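Local coordinates for protein glutathione S-transferase (Pseudomonas protegens, PDB 4IKH) that binds two glutathione molecules in its active-site cleft and probably works as a glutathione transferase, at residues A[25-30]-A[71-76]. Sequence-based numbering, arbitrary orientation.
Sequences LYSLPT and NKIPAI. With GSH (glutathione), chain B.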
loop_
_atom_site.group_PDB
_atom_site.type_symbol
_atom_site.label_atom_id
_atom_site.label_comp_id
_atom_site.label_asym_id
_atom_site.label_seq_id
_atom_site.Cartn_x
_atom_site.Cartn_y
_atom_site.Cartn_z
ATOM N N LEU A 25 -15.889 -10.211 -10.519
ATOM C CA LEU A 25 -15.551 -8.986 -9.804
ATOM C C LEU A 25 -16.559 -8.703 -8.707
ATOM O O LEU A 25 -17.747 -8.496 -8.972
ATOM C CB LEU A 25 -15.467 -7.794 -10.763
ATOM C CG LEU A 25 -15.245 -6.410 -10.145
ATOM C CD1 LEU A 25 -13.955 -6.370 -9.341
ATOM C CD2 LEU A 25 -15.233 -5.333 -11.216
ATOM N N TYR A 26 -16.078 -8.706 -7.469
ATOM C CA TYR A 26 -16.901 -8.358 -6.324
ATOM C C TYR A 26 -16.485 -6.969 -5.867
ATOM O O TYR A 26 -15.396 -6.774 -5.311
ATOM C CB TYR A 26 -16.733 -9.402 -5.224
ATOM C CG TYR A 26 -16.792 -10.812 -5.770
ATOM C CD1 TYR A 26 -18.009 -11.395 -6.103
ATOM C CD2 TYR A 26 -15.633 -11.553 -5.976
ATOM C CE1 TYR A 26 -18.072 -12.675 -6.617
ATOM C CE2 TYR A 26 -15.686 -12.839 -6.489
ATOM C CZ TYR A 26 -16.907 -13.394 -6.804
ATOM O OH TYR A 26 -16.972 -14.670 -7.312
ATOM N N SER A 27 -17.343 -5.990 -6.135
ATOM C CA SER A 27 -16.946 -4.602 -5.964
ATOM C C SER A 27 -18.138 -3.663 -5.820
ATOM O O SER A 27 -19.276 -4.099 -5.625
ATOM C CB SER A 27 -16.078 -4.166 -7.150
ATOM O OG SER A 27 -15.374 -2.968 -6.876
ATOM N N LEU A 28 -17.857 -2.369 -5.940
ATOM C CA LEU A 28 -18.823 -1.315 -5.684
ATOM C C LEU A 28 -18.167 -0.026 -6.165
ATOM O O LEU A 28 -16.963 0.157 -5.987
ATOM C CB LEU A 28 -19.109 -1.244 -4.183
ATOM C CG LEU A 28 -20.316 -0.455 -3.679
ATOM C CD1 LEU A 28 -21.598 -1.014 -4.257
ATOM C CD2 LEU A 28 -20.351 -0.500 -2.163
ATOM N N PRO A 29 -18.941 0.871 -6.796
ATOM C CA PRO A 29 -18.343 2.075 -7.389
ATOM C C PRO A 29 -17.672 3.012 -6.376
ATOM O O PRO A 29 -18.052 4.179 -6.272
ATOM C CB PRO A 29 -19.539 2.771 -8.052
ATOM C CG PRO A 29 -20.525 1.675 -8.300
ATOM C CD PRO A 29 -20.366 0.732 -7.142
ATOM N N THR A 30 -16.671 2.505 -5.661
ATOM C CA THR A 30 -15.890 3.303 -4.725
ATOM C C THR A 30 -14.534 3.593 -5.370
ATOM O O THR A 30 -14.220 3.001 -6.403
ATOM C CB THR A 30 -15.689 2.528 -3.425
ATOM O OG1 THR A 30 -14.691 1.519 -3.623
ATOM C CG2 THR A 30 -16.991 1.885 -3.006
ATOM N N ASN A 71 -12.771 -8.135 4.824
ATOM C CA ASN A 71 -14.126 -7.586 4.662
ATOM C C ASN A 71 -14.205 -6.311 3.823
ATOM O O ASN A 71 -15.056 -5.458 4.061
ATOM C CB ASN A 71 -14.874 -7.421 6.004
ATOM C CG ASN A 71 -14.318 -6.293 6.880
ATOM O OD1 ASN A 71 -14.570 -5.109 6.637
ATOM N ND2 ASN A 71 -13.570 -6.665 7.918
ATOM N N LYS A 72 -13.338 -6.180 2.841
ATOM C CA LYS A 72 -13.347 -5.026 1.977
ATOM C C LYS A 72 -13.276 -5.311 0.470
ATOM O O LYS A 72 -12.581 -6.184 0.036
ATOM C CB LYS A 72 -12.208 -4.099 2.360
ATOM C CG LYS A 72 -12.347 -3.426 3.698
ATOM C CD LYS A 72 -11.207 -2.478 3.898
ATOM C CE LYS A 72 -10.995 -2.147 5.347
ATOM N NZ LYS A 72 -11.703 -0.917 5.677
ATOM N N ILE A 73 -13.974 -4.511 -0.314
ATOM C CA ILE A 73 -13.905 -4.596 -1.768
ATOM C C ILE A 73 -12.765 -3.682 -2.233
ATOM O O ILE A 73 -12.392 -2.751 -1.513
ATOM C CB ILE A 73 -15.264 -4.184 -2.430
ATOM C CG1 ILE A 73 -15.657 -2.748 -2.065
ATOM C CG2 ILE A 73 -16.374 -5.140 -2.025
ATOM C CD1 ILE A 73 -15.228 -1.717 -3.093
ATOM N N PRO A 74 -12.210 -3.922 -3.433
ATOM C CA PRO A 74 -12.549 -4.963 -4.403
ATOM C C PRO A 74 -11.885 -6.292 -4.099
ATOM O O PRO A 74 -10.877 -6.360 -3.389
ATOM C CB PRO A 74 -11.959 -4.419 -5.705
ATOM C CG PRO A 74 -10.762 -3.649 -5.264
ATOM C CD PRO A 74 -11.166 -3.015 -3.952
ATOM N N ALA A 75 -12.469 -7.342 -4.662
ATOM C CA ALA A 75 -11.863 -8.658 -4.680
ATOM C C ALA A 75 -12.210 -9.290 -6.016
ATOM O O ALA A 75 -13.281 -9.022 -6.576
ATOM C CB ALA A 75 -12.395 -9.516 -3.520
ATOM N N ILE A 76 -11.316 -10.118 -6.548
ATOM C CA ILE A 76 -11.654 -10.869 -7.749
ATOM C C ILE A 76 -11.518 -12.368 -7.542
ATOM O O ILE A 76 -10.886 -12.840 -6.584
ATOM C CB ILE A 76 -10.803 -10.472 -8.985
ATOM C CG1 ILE A 76 -9.345 -10.923 -8.814
ATOM C CG2 ILE A 76 -10.917 -8.977 -9.272
ATOM C CD1 ILE A 76 -8.485 -10.663 -10.052
HETATM N N1 GSH B . -6.339 -1.401 0.749
HETATM C CA1 GSH B . -7.606 -1.841 0.281
HETATM C C1 GSH B . -7.618 -1.914 -1.219
HETATM O O11 GSH B . -6.916 -1.105 -1.890
HETATM O O12 GSH B . -8.328 -2.779 -1.832
HETATM C CB1 GSH B . -8.661 -0.881 0.719
HETATM C CG1 GSH B . -10.017 -1.423 0.262
HETATM C CD1 GSH B . -11.145 -0.618 0.860
HETATM O OE1 GSH B . -10.920 0.265 1.660
HETATM N N2 GSH B . -12.520 -0.897 0.459
HETATM C CA2 GSH B . -13.593 -0.140 1.021
HETATM C C2 GSH B . -14.499 -1.156 1.692
HETATM O O2 GSH B . -14.663 -2.255 1.154
HETATM C CB2 GSH B . -14.362 0.572 -0.049
HETATM S SG2 GSH B . -13.340 1.699 -0.979
HETATM N N3 GSH B . -15.174 -0.872 2.944
HETATM C CA3 GSH B . -16.038 -1.877 3.529
HETATM C C3 GSH B . -15.823 -1.927 5.003
HETATM O O31 GSH B . -14.760 -1.471 5.503
HETATM O O32 GSH B . -16.711 -2.430 5.740
#
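Y26 and A75 pair where the thioredoxin-fold sheet of the N-terminal GST domain runs out into the glutathione site, just beside the cis peptide between I73 and P74, the cis-proline loop of this fold. Two backbone bonds make this an antiparallel hydrogen-bonded pair: Y26 N gives to A75 O at 3.0 Å, and A75 N gives to Y26 O at 3.1 Å. The aromatic ring of Y26 lies obliquely by the carbonyl of A75. On the other face of the sheet CD1 of L25 packs at 4.0 Å against CG2 of I76.

Past the pair, the cis peptide ahead of P74 turns the backbone of I73 to the ligand. I73 N donates to O2 of glutathione and I73 O accepts from its N2 (2.7 Å), so the central cysteinyl part of the tripeptide is held from both ends, much like an added strand. The side chain of I73 wedges between segment 25-30 and the ligand, with CB over S27 CA, CG1 3.4 Å from glutathione O2, and CD1 reaching tip to tip toward T30, 3.3 Å from OG1; that hydroxyl caps helix 31-43 through G33 N. K72 stretches along the ligand, then bends at its last torsion (chi4 -94°) to bring NZ within 3.1 Å of O31 on the glycyl carboxylate. An alanine here would probably leave that carboxylate without the bond from the lysine's NZ and bare the ligand where CG and CD now lie along it.

Strand 23-27 lies between 47-51, parallel to it, and 75-78, antiparallel, with 87-90 beyond the latter. Helix 31-43 packs on L25 and P74 through V36, while F64 of helix 62-65 touches Y26 and I73.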